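Local coordinates for protein jasmonate-induced oxygenase 2 (Arabidopsis thaliana, PDB 6LSV) that oxidises the plant defence hormone jasmonate to 12-hydroxyjasmonate, using iron, 2-oxoglutarate and molecular oxygen and releasing succinate and carbon dioxide, at residues 19-24 / 133-138; 94-99 / 162-167; 187-192 / 313-318; 196-201 / 269-274. All coordinates share one frame; numbering follows the deposited sequence.

How the contacts relate
The four contacts lie around the core that holds iron, 2-oxoglutarate and jasmonate, and none belongs to the ligand shell itself. In contact 1 the side chain of Trp-135 stays about 11 Å from 2-oxoglutarate, in contact 2 that of Trp-97 about 12 Å from both organic ligands, and in contact 4 that of Phe-198 about 12 Å from jasmonate. Contacts 1 and 2 alternate along the chain, their centres 26 Å apart. Contacts 3 and 4, centred 12 Å apart, touch: Leu-315 CD1 packs 3.6 Å from Leu-274 O, and Lys-190 pairs weakly with Glu-196. Contact 1 faces this pair from the opposite side of the chain's centre, and helix 161-186 runs from contact 2 towards it.

Contact 1. Residues 19-24 / 133-138; sequences SSLPDR and LDWSDY
The backbones of Arg-24 and Leu-133 meet at one point, their CA atoms 5.7 Å apart, where the N-terminal loop lies against the run that enters strand 137-144 of the double-stranded beta-helix (jelly-roll) sheet. Leu-133 N donates to Arg-24 O at 2.7 Å, with an N-H...O angle of 168°. Farther on, Trp-135 is the centre of an inverse gamma turn, and the chain then becomes strand. With CG anti to the backbone N (chi1 -161°), the indole reaches back to the loop, where Leu-21 brings one methyl obliquely to its six-membered ring, CD1 3.5 Å from Trp-135 CZ3. Cys-215 touches both residues, and Val-10 and Leu-13 of helix 10-15 add to the apolar surround of the indole, whose NE1 is hydrogen-bonded to Lys-214 O. This patch therefore ties the N-terminal extension to the strand-entry segment and to the loop after strand 204-212. At the other end, the Arg-24 chain bends at chi2 and chi3, which carries the guanidinium over the Leu-133 side chain. Its NH2 bonds Ala-131 O and forms a salt bridge with Glu-5, which helps to fix the group's rotation. Against one face of that flat group rests Leu-133 CD1, 3.9 Å above the plane and displaced towards the rim, while Leu-133 CG lies 3.8 Å from Arg-24 NH2.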
loop_
_atom_site.group_PDB
_atom_site.type_symbol
_atom_site.label_atom_id
_atom_site.label_comp_id
_atom_site.label_asym_id
_atom_site.label_seq_id
_atom_site.Cartn_x
_atom_site.Cartn_y
_atom_site.Cartn_z
ATOM N N SER A 19 18.623 6.522 24.043
ATOM C CA SER A 19 19.166 5.286 24.589
ATOM C C SER A 19 18.152 4.150 24.547
ATOM O O SER A 19 18.543 2.984 24.659
ATOM C CB SER A 19 19.620 5.509 26.039
ATOM O OG SER A 19 18.509 5.767 26.884
ATOM N N SER A 20 16.865 4.466 24.389
ATOM C CA SER A 20 15.798 3.486 24.518
ATOM C C SER A 20 14.786 3.704 23.402
ATOM O O SER A 20 14.924 4.606 22.569
ATOM C CB SER A 20 15.118 3.590 25.887
ATOM O OG SER A 20 14.730 4.930 26.143
ATOM N N LEU A 21 13.758 2.862 23.389
ATOM C CA LEU A 21 12.614 3.033 22.508
ATOM C C LEU A 21 11.426 3.472 23.346
ATOM O O LEU A 21 11.055 2.759 24.291
ATOM C CB LEU A 21 12.297 1.732 21.772
ATOM C CG LEU A 21 11.528 1.866 20.458
ATOM C CD1 LEU A 21 12.309 2.706 19.463
ATOM C CD2 LEU A 21 11.207 0.496 19.880
ATOM N N PRO A 22 10.824 4.626 23.067
ATOM C CA PRO A 22 9.617 5.026 23.801
ATOM C C PRO A 22 8.551 3.937 23.746
ATOM O O PRO A 22 8.408 3.229 22.745
ATOM C CB PRO A 22 9.169 6.299 23.074
ATOM C CG PRO A 22 10.423 6.842 22.464
ATOM C CD PRO A 22 11.253 5.646 22.093
ATOM N N ASP A 23 7.803 3.799 24.847
ATOM C CA ASP A 23 6.831 2.715 24.966
ATOM C C ASP A 23 5.731 2.804 23.915
ATOM O O ASP A 23 5.161 1.769 23.549
ATOM C CB ASP A 23 6.223 2.697 26.377
ATOM C CG ASP A 23 5.343 1.466 26.628
ATOM O OD1 ASP A 23 4.187 1.429 26.152
ATOM O OD2 ASP A 23 5.822 0.522 27.294
ATOM N N ARG A 24 5.433 4.005 23.406
ATOM C CA ARG A 24 4.440 4.131 22.345
ATOM C C ARG A 24 4.814 3.326 21.107
ATOM O O ARG A 24 3.929 2.976 20.317
ATOM C CB ARG A 24 4.249 5.601 21.955
ATOM C CG ARG A 24 3.758 6.519 23.075
ATOM C CD ARG A 24 2.356 6.164 23.544
ATOM N NE ARG A 24 1.399 6.094 22.443
ATOM C CZ ARG A 24 0.762 7.142 21.932
ATOM N NH1 ARG A 24 0.973 8.356 22.423
ATOM N NH2 ARG A 24 -0.091 6.976 20.930
ATOM N N LEU A 133 2.219 3.022 18.212
ATOM C CA LEU A 133 2.595 3.705 16.987
ATOM C C LEU A 133 3.645 2.906 16.227
ATOM O O LEU A 133 4.339 2.051 16.786
ATOM C CB LEU A 133 3.118 5.112 17.282
ATOM C CG LEU A 133 2.102 6.021 17.966
ATOM C CD1 LEU A 133 2.730 7.361 18.296
ATOM C CD2 LEU A 133 0.879 6.197 17.083
ATOM N N ASP A 134 3.754 3.206 14.936
ATOM C CA ASP A 134 4.712 2.553 14.061
ATOM C C ASP A 134 5.924 3.448 13.833
ATOM O O ASP A 134 5.837 4.679 13.904
ATOM C CB ASP A 134 4.062 2.190 12.726
ATOM C CG ASP A 134 3.035 1.081 12.863
ATOM O OD1 ASP A 134 3.063 0.364 13.886
ATOM O OD2 ASP A 134 2.195 0.932 11.950
ATOM N N TRP A 135 7.062 2.814 13.557
ATOM C CA TRP A 135 8.325 3.532 13.386
ATOM C C TRP A 135 8.474 3.982 11.933
ATOM O O TRP A 135 9.332 3.515 11.183
ATOM C CB TRP A 135 9.498 2.661 13.818
ATOM C CG TRP A 135 10.743 3.454 14.095
ATOM C CD1 TRP A 135 11.815 3.618 13.265
ATOM C CD2 TRP A 135 11.038 4.200 15.281
ATOM N NE1 TRP A 135 12.760 4.415 13.864
ATOM C CE2 TRP A 135 12.306 4.787 15.102
ATOM C CE3 TRP A 135 10.350 4.430 16.477
ATOM C CZ2 TRP A 135 12.903 5.587 16.075
ATOM C CZ3 TRP A 135 10.944 5.224 17.442
ATOM C CH2 TRP A 135 12.207 5.791 17.236
ATOM N N SER A 136 7.614 4.921 11.545
ATOM C CA SER A 136 7.682 5.441 10.188
ATOM C C SER A 136 6.966 6.777 10.106
ATOM O O SER A 136 6.004 7.033 10.837
ATOM C CB SER A 136 7.065 4.473 9.172
ATOM O OG SER A 136 5.853 3.926 9.657
ATOM N N ASP A 137 7.460 7.622 9.209
ATOM C CA ASP A 137 6.749 8.783 8.703
ATOM C C ASP A 137 6.309 8.481 7.277
ATOM O O ASP A 137 6.823 7.562 6.633
ATOM C CB ASP A 137 7.631 10.035 8.734
ATOM C CG ASP A 137 8.129 10.365 10.131
ATOM O OD1 ASP A 137 7.398 10.099 11.107
ATOM O OD2 ASP A 137 9.258 10.885 10.251
ATOM N N TYR A 138 5.351 9.254 6.778
ATOM C CA TYR A 138 4.837 8.984 5.445
ATOM C C TYR A 138 4.285 10.264 4.838
ATOM O O TYR A 138 4.052 11.259 5.529
ATOM C CB TYR A 138 3.761 7.890 5.473
ATOM C CG TYR A 138 2.484 8.313 6.162
ATOM C CD1 TYR A 138 1.454 8.909 5.447
ATOM C CD2 TYR A 138 2.310 8.115 7.528
ATOM C CE1 TYR A 138 0.288 9.301 6.071
ATOM C CE2 TYR A 138 1.144 8.503 8.163
ATOM C CZ TYR A 138 0.136 9.098 7.429
ATOM O OH TYR A 138 -1.032 9.493 8.048
#

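Contact 2. Residues 94-99 / 162-167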
loop_
_atom_site.group_PDB
_atom_site.type_symbol
_atom_site.label_atom_id
_atom_site.label_comp_id
_atom_site.label_asym_id
_atom_site.label_seq_id
_atom_site.Cartn_x
_atom_site.Cartn_y
_atom_site.Cartn_z
ATOM N N ARG A 94 12.190 7.208 -6.165
ATOM C CA ARG A 94 12.677 6.875 -4.833
ATOM C C ARG A 94 13.614 7.954 -4.303
ATOM O O ARG A 94 13.466 8.410 -3.163
ATOM C CB ARG A 94 13.376 5.518 -4.859
ATOM C CG ARG A 94 14.007 5.132 -3.540
ATOM C CD ARG A 94 14.910 3.923 -3.699
ATOM N NE ARG A 94 14.173 2.741 -4.136
ATOM C CZ ARG A 94 14.142 2.295 -5.387
ATOM N NH1 ARG A 94 14.810 2.934 -6.341
ATOM N NH2 ARG A 94 13.439 1.208 -5.683
ATOM N N GLU A 95 14.580 8.383 -5.121
ATOM C CA GLU A 95 15.595 9.313 -4.631
ATOM C C GLU A 95 15.043 10.721 -4.451
ATOM O O GLU A 95 15.516 11.459 -3.580
ATOM C CB GLU A 95 16.801 9.321 -5.569
ATOM C CG GLU A 95 17.534 7.988 -5.628
ATOM C CD GLU A 95 17.803 7.402 -4.249
ATOM O OE1 GLU A 95 18.369 8.115 -3.393
ATOM O OE2 GLU A 95 17.440 6.227 -4.020
ATOM N N ASN A 96 14.050 11.112 -5.251
ATOM C CA ASN A 96 13.353 12.368 -4.994
ATOM C C ASN A 96 12.672 12.341 -3.632
ATOM O O ASN A 96 12.797 13.284 -2.843
ATOM C CB ASN A 96 12.329 12.639 -6.094
ATOM C CG ASN A 96 12.898 13.467 -7.225
ATOM O OD1 ASN A 96 12.609 14.655 -7.342
ATOM N ND2 ASN A 96 13.712 12.842 -8.067
ATOM N N TRP A 97 11.942 11.263 -3.339
ATOM C CA TRP A 97 11.272 11.160 -2.047
ATOM C C TRP A 97 12.278 10.996 -0.915
ATOM O O TRP A 97 12.109 11.583 0.161
ATOM C CB TRP A 97 10.270 10.005 -2.061
ATOM C CG TRP A 97 8.968 10.383 -2.699
ATOM C CD1 TRP A 97 8.518 10.012 -3.935
ATOM C CD2 TRP A 97 7.953 11.225 -2.140
ATOM N NE1 TRP A 97 7.284 10.569 -4.176
ATOM C CE2 TRP A 97 6.916 11.318 -3.089
ATOM C CE3 TRP A 97 7.821 11.906 -0.928
ATOM C CZ2 TRP A 97 5.760 12.060 -2.860
ATOM C CZ3 TRP A 97 6.676 12.644 -0.706
ATOM C CH2 TRP A 97 5.661 12.717 -1.667
ATOM N N ARG A 98 13.335 10.211 -1.137
ATOM C CA ARG A 98 14.382 10.099 -0.127
ATOM C C ARG A 98 14.965 11.465 0.206
ATOM O O ARG A 98 15.224 11.768 1.377
ATOM C CB ARG A 98 15.482 9.150 -0.601
ATOM C CG ARG A 98 16.535 8.876 0.461
ATOM C CD ARG A 98 17.808 8.288 -0.131
ATOM N NE ARG A 98 17.570 7.102 -0.954
ATOM C CZ ARG A 98 17.217 5.914 -0.473
ATOM N NH1 ARG A 98 17.047 5.745 0.835
ATOM N NH2 ARG A 98 17.030 4.893 -1.301
ATOM N N GLU A 99 15.170 12.305 -0.812
ATOM C CA GLU A 99 15.664 13.658 -0.578
ATOM C C GLU A 99 14.662 14.476 0.229
ATOM O O GLU A 99 15.049 15.257 1.107
ATOM C CB GLU A 99 15.968 14.336 -1.915
ATOM C CG GLU A 99 16.255 15.830 -1.830
ATOM C CD GLU A 99 17.549 16.143 -1.094
ATOM O OE1 GLU A 99 18.632 16.001 -1.704
ATOM O OE2 GLU A 99 17.482 16.538 0.092
ATOM N N ARG A 162 7.699 17.110 -8.095
ATOM C CA ARG A 162 6.326 17.150 -8.587
ATOM C C ARG A 162 6.223 16.659 -10.022
ATOM O O ARG A 162 5.200 16.082 -10.406
ATOM C CB ARG A 162 5.763 18.562 -8.466
ATOM C CG ARG A 162 5.687 19.046 -7.038
ATOM C CD ARG A 162 4.868 20.300 -6.937
ATOM N NE ARG A 162 4.764 20.758 -5.558
ATOM C CZ ARG A 162 4.128 21.864 -5.190
ATOM N NH1 ARG A 162 3.536 22.623 -6.102
ATOM N NH2 ARG A 162 4.079 22.207 -3.911
ATOM N N GLU A 163 7.264 16.875 -10.828
ATOM C CA GLU A 163 7.254 16.340 -12.183
ATOM C C GLU A 163 7.497 14.837 -12.186
ATOM O O GLU A 163 6.956 14.124 -13.040
ATOM C CB GLU A 163 8.295 17.062 -13.035
ATOM C CG GLU A 163 7.980 18.534 -13.243
ATOM C CD GLU A 163 9.072 19.270 -13.996
ATOM O OE1 GLU A 163 10.236 19.241 -13.541
ATOM O OE2 GLU A 163 8.763 19.879 -15.044
ATOM N N VAL A 164 8.289 14.339 -11.234
ATOM C CA VAL A 164 8.521 12.902 -11.137
ATOM C C VAL A 164 7.292 12.194 -10.579
ATOM O O VAL A 164 6.974 11.070 -10.984
ATOM C CB VAL A 164 9.774 12.618 -10.290
ATOM C CG1 VAL A 164 10.051 11.127 -10.237
ATOM C CG2 VAL A 164 10.974 13.355 -10.866
ATOM N N ILE A 165 6.583 12.831 -9.642
ATOM C CA ILE A 165 5.355 12.241 -9.110
ATOM C C ILE A 165 4.310 12.119 -10.212
ATOM O O ILE A 165 3.686 11.066 -10.390
ATOM C CB ILE A 165 4.821 13.067 -7.926
ATOM C CG1 ILE A 165 5.730 12.941 -6.704
ATOM C CG2 ILE A 165 3.416 12.620 -7.558
ATOM C CD1 ILE A 165 5.512 14.051 -5.685
ATOM N N ASP A 166 4.107 13.200 -10.974
ATOM C CA ASP A 166 3.061 13.213 -11.993
ATOM C C ASP A 166 3.309 12.160 -13.066
ATOM O O ASP A 166 2.376 11.478 -13.507
ATOM C CB ASP A 166 2.960 14.603 -12.622
ATOM C CG ASP A 166 1.552 14.935 -13.072
ATOM O OD1 ASP A 166 0.606 14.621 -12.323
ATOM O OD2 ASP A 166 1.392 15.498 -14.176
ATOM N N GLU A 167 4.561 12.012 -13.503
ATOM C CA GLU A 167 4.850 11.016 -14.526
ATOM C C GLU A 167 4.814 9.605 -13.949
ATOM O O GLU A 167 4.261 8.694 -14.573
ATOM C CB GLU A 167 6.201 11.305 -15.179
ATOM C CG GLU A 167 6.387 10.593 -16.513
ATOM C CD GLU A 167 7.845 10.394 -16.881
ATOM O OE1 GLU A 167 8.712 11.052 -16.271
ATOM O OE2 GLU A 167 8.122 9.569 -17.778
#
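Trp-97 and Ile-165 meet because each keeps its first branch beside its own backbone N: chi1 is -82° for the indole and -69° for CG1, and the isoleucine chain then runs extended (chi2 162°). This is helix-helix packing between helix 87-102 and the long helix 161-186. The two side chains cross at about a right angle, with Ile-165 CD1 3.5 Å from Trp-97 CZ2 and CG1 3.8 Å from NE1, so the methyl and methylene together follow the indole from its benzene part to its nitrogen. Tyr-139 and Leu-297 also touch the indole, linking the pair to strands 137-144 and 294-302 of the main sheet. Nearer the surface, where the CA atoms of Asn-96 and Val-164 are 7.8 Å apart, the amide meets a methyl. At its polar ends, ND2 donates to Ala-92 O, and OD1 is hydrogen-bonded to Thr-160 OG1. Val-164 CG2 touches the group obliquely, 3.9 Å from Asn-96 ND2.

Contact 3. Residues 187-192 / 313-318; sequences LGLKED and QELVST
Val-316 N is bonded to Gln-313 O at 3.2 Å, closing the short 3-10 turn that holds Glu-314 and Leu-315 against Leu-187 and Leu-189. The contact itself is apolar and is carried by leucine methyls. Leu-315 divides its two branches: CD1 approaches Leu-187 CD1 at 4.1 Å, whereas CD2 lies 3.9 Å from Leu-189 CD2 and 4.0 Å from the carbonyl oxygen of Leu-187. Both leucine pairs cross at about a right angle, the Leu-315 side chain fitting across the two residues rather than alongside either. Leu-187 and Leu-189 flank Gly-188, the C-prime residue (positive phi) of a Schellman motif that ends helix 161-186, with Gly-188 N bonded to Thr-185 O and Leu-189 N to Ser-184 O. The chain reverses there and leads to helix 193-197, so the contact joins this helix-to-helix turn to the loop between strands 308-309 and 327-328. Phe-194 touches both Leu-187 and Leu-189, and Ser-275, Thr-278 and Tyr-279 add further packing to Leu-187. At the outer margin it is the aliphatic base of Glu-314 that touches Leu-189: CB is 3.6 Å from Leu-189 CD2. The chain then bends at chi2 (85°), and OE2 makes a long, weak ion pair with Lys-193. Lys-190, similarly, reaches Asp-192 OD1 of its own segment weakly, at 3.4 Å between NZ and OD1.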
loop_
_atom_site.group_PDB
_atom_site.type_symbol
_atom_site.label_atom_id
_atom_site.label_comp_id
_atom_site.label_asym_id
_atom_site.label_seq_id
_atom_site.Cartn_x
_atom_site.Cartn_y
_atom_site.Cartn_z
ATOM N N LEU A 187 -9.924 -14.964 -13.879
ATOM C CA LEU A 187 -11.169 -15.412 -13.276
ATOM C C LEU A 187 -12.186 -15.865 -14.314
ATOM O O LEU A 187 -13.356 -16.067 -13.972
ATOM C CB LEU A 187 -11.774 -14.303 -12.407
ATOM C CG LEU A 187 -11.030 -13.950 -11.114
ATOM C CD1 LEU A 187 -11.718 -12.815 -10.365
ATOM C CD2 LEU A 187 -10.876 -15.173 -10.222
ATOM N N GLY A 188 -11.770 -16.026 -15.569
ATOM C CA GLY A 188 -12.691 -16.423 -16.616
ATOM C C GLY A 188 -13.698 -15.363 -16.998
ATOM O O GLY A 188 -14.765 -15.695 -17.525
ATOM N N LEU A 189 -13.395 -14.095 -16.740
ATOM C CA LEU A 189 -14.288 -12.990 -17.052
ATOM C C LEU A 189 -13.819 -12.260 -18.305
ATOM O O LEU A 189 -12.683 -12.426 -18.760
ATOM C CB LEU A 189 -14.361 -12.000 -15.887
ATOM C CG LEU A 189 -14.588 -12.545 -14.476
ATOM C CD1 LEU A 189 -14.164 -11.514 -13.442
ATOM C CD2 LEU A 189 -16.039 -12.930 -14.275
ATOM N N LYS A 190 -14.717 -11.447 -18.861
ATOM C CA LYS A 190 -14.327 -10.485 -19.883
ATOM C C LYS A 190 -13.106 -9.716 -19.406
ATOM O O LYS A 190 -13.052 -9.271 -18.258
ATOM C CB LYS A 190 -15.476 -9.518 -20.175
ATOM C CG LYS A 190 -16.668 -10.144 -20.866
ATOM C CD LYS A 190 -17.860 -9.201 -20.866
ATOM C CE LYS A 190 -17.542 -7.908 -21.594
ATOM N NZ LYS A 190 -17.844 -6.725 -20.746
ATOM N N GLU A 191 -12.120 -9.562 -20.292
ATOM C CA GLU A 191 -10.832 -9.038 -19.856
ATOM C C GLU A 191 -10.938 -7.641 -19.259
ATOM O O GLU A 191 -10.008 -7.204 -18.575
ATOM C CB GLU A 191 -9.842 -9.041 -21.021
ATOM C CG GLU A 191 -10.109 -7.993 -22.080
ATOM C CD GLU A 191 -8.899 -7.752 -22.964
ATOM O OE1 GLU A 191 -8.550 -6.574 -23.199
ATOM O OE2 GLU A 191 -8.294 -8.748 -23.419
ATOM N N ASP A 192 -12.053 -6.939 -19.475
ATOM C CA ASP A 192 -12.254 -5.607 -18.919
ATOM C C ASP A 192 -13.315 -5.588 -17.823
ATOM O O ASP A 192 -13.861 -4.525 -17.513
ATOM C CB ASP A 192 -12.615 -4.617 -20.030
ATOM C CG ASP A 192 -14.034 -4.802 -20.546
ATOM O OD1 ASP A 192 -14.525 -5.951 -20.562
ATOM O OD2 ASP A 192 -14.655 -3.794 -20.944
ATOM N N GLN A 313 -21.358 -10.613 -9.740
ATOM C CA GLN A 313 -22.460 -11.555 -9.909
ATOM C C GLN A 313 -22.053 -12.749 -10.759
ATOM O O GLN A 313 -22.611 -13.840 -10.597
ATOM C CB GLN A 313 -23.664 -10.845 -10.521
ATOM C CG GLN A 313 -23.374 -10.144 -11.835
ATOM C CD GLN A 313 -24.500 -9.217 -12.246
ATOM O OE1 GLN A 313 -25.377 -8.895 -11.442
ATOM N NE2 GLN A 313 -24.488 -8.790 -13.505
ATOM N N GLU A 314 -21.075 -12.569 -11.651
ATOM C CA GLU A 314 -20.624 -13.664 -12.504
ATOM C C GLU A 314 -20.057 -14.823 -11.695
ATOM O O GLU A 314 -20.117 -15.976 -12.139
ATOM C CB GLU A 314 -19.570 -13.161 -13.493
ATOM C CG GLU A 314 -20.115 -12.378 -14.677
ATOM C CD GLU A 314 -20.326 -10.906 -14.362
ATOM O OE1 GLU A 314 -20.216 -10.523 -13.176
ATOM O OE2 GLU A 314 -20.603 -10.130 -15.305
ATOM N N LEU A 315 -19.505 -14.545 -10.515
ATOM C CA LEU A 315 -18.821 -15.556 -9.721
ATOM C C LEU A 315 -19.697 -16.136 -8.623
ATOM O O LEU A 315 -19.200 -16.887 -7.777
ATOM C CB LEU A 315 -17.546 -14.973 -9.116
ATOM C CG LEU A 315 -16.673 -14.169 -10.077
ATOM C CD1 LEU A 315 -15.670 -13.346 -9.295
ATOM C CD2 LEU A 315 -15.971 -15.083 -11.078
ATOM N N VAL A 316 -20.985 -15.815 -8.614
ATOM C CA VAL A 316 -21.897 -16.286 -7.583
ATOM C C VAL A 316 -22.677 -17.477 -8.119
ATOM O O VAL A 316 -23.330 -17.387 -9.167
ATOM C CB VAL A 316 -22.846 -15.167 -7.125
ATOM C CG1 VAL A 316 -24.045 -15.756 -6.397
ATOM C CG2 VAL A 316 -22.106 -14.191 -6.226
ATOM N N SER A 317 -22.586 -18.596 -7.412
ATOM C CA SER A 317 -23.482 -19.733 -7.555
ATOM C C SER A 317 -24.238 -19.905 -6.239
ATOM O O SER A 317 -24.015 -19.168 -5.273
ATOM C CB SER A 317 -22.705 -20.996 -7.938
ATOM O OG SER A 317 -21.617 -20.682 -8.794
ATOM N N THR A 318 -25.156 -20.871 -6.200
ATOM C CA THR A 318 -25.857 -21.119 -4.946
ATOM C C THR A 318 -25.014 -21.942 -3.981
ATOM O O THR A 318 -25.346 -22.013 -2.791
ATOM C CB THR A 318 -27.196 -21.821 -5.193
ATOM O OG1 THR A 318 -27.788 -22.165 -3.934
ATOM C CG2 THR A 318 -26.998 -23.081 -6.016
#

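Contact 4. Residues 196-201 / 269-274; sequences EAFGGE and DQIQIL
Helix 269-274, which follows strand 263-267 of the iron- and 2-oxoglutarate-dependent oxygenase core, packs against Ala-197 of helix 193-197 and against Phe-198, the next residue. Phe-198 takes the larger share. Its CG stands anti to the carbonyl carbon (chi1 -83°), which turns the ring towards Ile-271 and Leu-274, one helical turn apart on the facing side. The two meet it differently: Ile-271 CG1 comes to the ring edge, in its plane, 3.8 Å from Phe-198 CZ, whereas Leu-274 CD1 approaches obliquely, 3.5 Å from Phe-198 CE1. Leu-274 also extends its other methyl to the small side chain beside the ring, with CD2 4.1 Å from Ala-197 CB. Met-180 of helix 161-186 touches Phe-198 as well, and Leu-183 of that helix touches Ile-271, so the long helix joins the same buried cluster. Directly after the ring the chain turns away through a Schellman motif, Gly-199 leaving helical geometry at positive phi and its N bonding to Glu-196 O at 3.0 Å. At the start of helix 269-274, Asp-269 is hydrogen-bonded through its backbone to the iron ligand Asp-229 and through OD1 to Ser-228 OG, a second-shell link to the metal centre. The contact thus packs the helix after strand 263-267 against the chain that follows helix 161-186, in the double-stranded beta-helix (jelly-roll) fold of this family, whose two histidines and one aspartate hold the iron.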
loop_
_atom_site.group_PDB
_atom_site.type_symbol
_atom_site.label_atom_id
_atom_site.label_comp_id
_atom_site.label_asym_id
_atom_site.label_seq_id
_atom_site.Cartn_x
_atom_site.Cartn_y
_atom_site.Cartn_z
ATOM N N GLU A 196 -14.418 -2.395 -15.510
ATOM C CA GLU A 196 -15.827 -2.028 -15.462
ATOM C C GLU A 196 -16.288 -1.823 -14.022
ATOM O O GLU A 196 -16.860 -0.779 -13.681
ATOM C CB GLU A 196 -16.648 -3.121 -16.143
ATOM C CG GLU A 196 -17.879 -2.660 -16.886
ATOM C CD GLU A 196 -18.616 -3.828 -17.522
ATOM O OE1 GLU A 196 -19.500 -4.406 -16.855
ATOM O OE2 GLU A 196 -18.297 -4.176 -18.682
ATOM N N ALA A 197 -16.030 -2.810 -13.159
ATOM C CA ALA A 197 -16.511 -2.753 -11.782
ATOM C C ALA A 197 -15.918 -1.579 -11.015
ATOM O O ALA A 197 -16.562 -1.046 -10.105
ATOM C CB ALA A 197 -16.191 -4.065 -11.066
ATOM N N PHE A 198 -14.700 -1.165 -11.361
ATOM C CA PHE A 198 -14.048 -0.053 -10.683
ATOM C C PHE A 198 -14.598 1.305 -11.093
ATOM O O PHE A 198 -14.247 2.309 -10.463
ATOM C CB PHE A 198 -12.546 -0.069 -10.960
ATOM C CG PHE A 198 -11.765 -0.998 -10.079
ATOM C CD1 PHE A 198 -12.207 -2.285 -9.831
ATOM C CD2 PHE A 198 -10.562 -0.586 -9.524
ATOM C CE1 PHE A 198 -11.472 -3.141 -9.036
ATOM C CE2 PHE A 198 -9.824 -1.434 -8.728
ATOM C CZ PHE A 198 -10.280 -2.715 -8.482
ATOM N N GLY A 199 -15.426 1.365 -12.125
ATOM C CA GLY A 199 -15.923 2.609 -12.666
ATOM C C GLY A 199 -15.318 3.049 -13.990
ATOM O O GLY A 199 -15.283 4.256 -14.257
ATOM N N GLY A 200 -14.840 2.121 -14.817
ATOM C CA GLY A 200 -14.237 2.478 -16.089
ATOM C C GLY A 200 -12.958 3.280 -15.957
ATOM O O GLY A 200 -12.000 2.839 -15.314
ATOM N N GLU A 201 -12.932 4.460 -16.570
ATOM C CA GLU A 201 -11.754 5.312 -16.535
ATOM C C GLU A 201 -11.730 6.261 -15.342
ATOM O O GLU A 201 -10.647 6.741 -14.980
ATOM C CB GLU A 201 -11.645 6.121 -17.836
ATOM C CG GLU A 201 -12.649 7.244 -17.981
ATOM C CD GLU A 201 -12.058 8.437 -18.709
ATOM O OE1 GLU A 201 -11.774 8.305 -19.920
ATOM O OE2 GLU A 201 -11.880 9.501 -18.074
ATOM N N ASP A 269 -8.085 -5.190 -0.526
ATOM C CA ASP A 269 -9.330 -5.668 0.072
ATOM C C ASP A 269 -10.485 -5.604 -0.919
ATOM O O ASP A 269 -11.355 -6.485 -0.928
ATOM C CB ASP A 269 -9.657 -4.849 1.323
ATOM C CG ASP A 269 -8.970 -5.380 2.569
ATOM O OD1 ASP A 269 -8.296 -6.431 2.482
ATOM O OD2 ASP A 269 -9.113 -4.747 3.638
ATOM N N GLN A 270 -10.512 -4.571 -1.765
ATOM C CA GLN A 270 -11.628 -4.405 -2.688
ATOM C C GLN A 270 -11.671 -5.516 -3.732
ATOM O O GLN A 270 -12.759 -5.946 -4.132
ATOM C CB GLN A 270 -11.550 -3.037 -3.364
ATOM C CG GLN A 270 -11.729 -1.872 -2.405
ATOM C CD GLN A 270 -12.927 -2.052 -1.491
ATOM O OE1 GLN A 270 -14.051 -2.243 -1.954
ATOM N NE2 GLN A 270 -12.689 -2.001 -0.184
ATOM N N ILE A 271 -10.511 -6.000 -4.178
ATOM C CA ILE A 271 -10.513 -7.070 -5.168
ATOM C C ILE A 271 -10.858 -8.406 -4.521
ATOM O O ILE A 271 -11.534 -9.236 -5.139
ATOM C CB ILE A 271 -9.165 -7.112 -5.909
ATOM C CG1 ILE A 271 -9.038 -5.890 -6.821
ATOM C CG2 ILE A 271 -9.022 -8.394 -6.721
ATOM C CD1 ILE A 271 -7.855 -5.936 -7.761
ATOM N N GLN A 272 -10.434 -8.633 -3.274
ATOM C CA GLN A 272 -10.869 -9.835 -2.568
ATOM C C GLN A 272 -12.390 -9.906 -2.509
ATOM O O GLN A 272 -12.979 -10.979 -2.693
ATOM C CB GLN A 272 -10.275 -9.879 -1.157
ATOM C CG GLN A 272 -10.907 -10.951 -0.258
ATOM C CD GLN A 272 -10.079 -11.293 0.975
ATOM O OE1 GLN A 272 -8.857 -11.140 0.988
ATOM N NE2 GLN A 272 -10.746 -11.772 2.015
ATOM N N ILE A 273 -13.042 -8.762 -2.280
ATOM C CA ILE A 273 -14.500 -8.726 -2.228
ATOM C C ILE A 273 -15.097 -8.961 -3.611
ATOM O O ILE A 273 -16.062 -9.720 -3.761
ATOM C CB ILE A 273 -14.977 -7.393 -1.621
ATOM C CG1 ILE A 273 -14.465 -7.243 -0.186
ATOM C CG2 ILE A 273 -16.494 -7.298 -1.652
ATOM C CD1 ILE A 273 -14.328 -5.808 0.256
ATOM N N LEU A 274 -14.534 -8.323 -4.643
ATOM C CA LEU A 274 -15.068 -8.485 -5.994
ATOM C C LEU A 274 -14.922 -9.921 -6.483
ATOM O O LEU A 274 -15.845 -10.476 -7.093
ATOM C CB LEU A 274 -14.376 -7.515 -6.951
ATOM C CG LEU A 274 -14.888 -6.070 -6.911
ATOM C CD1 LEU A 274 -13.964 -5.143 -7.676
ATOM C CD2 LEU A 274 -16.300 -5.977 -7.464
#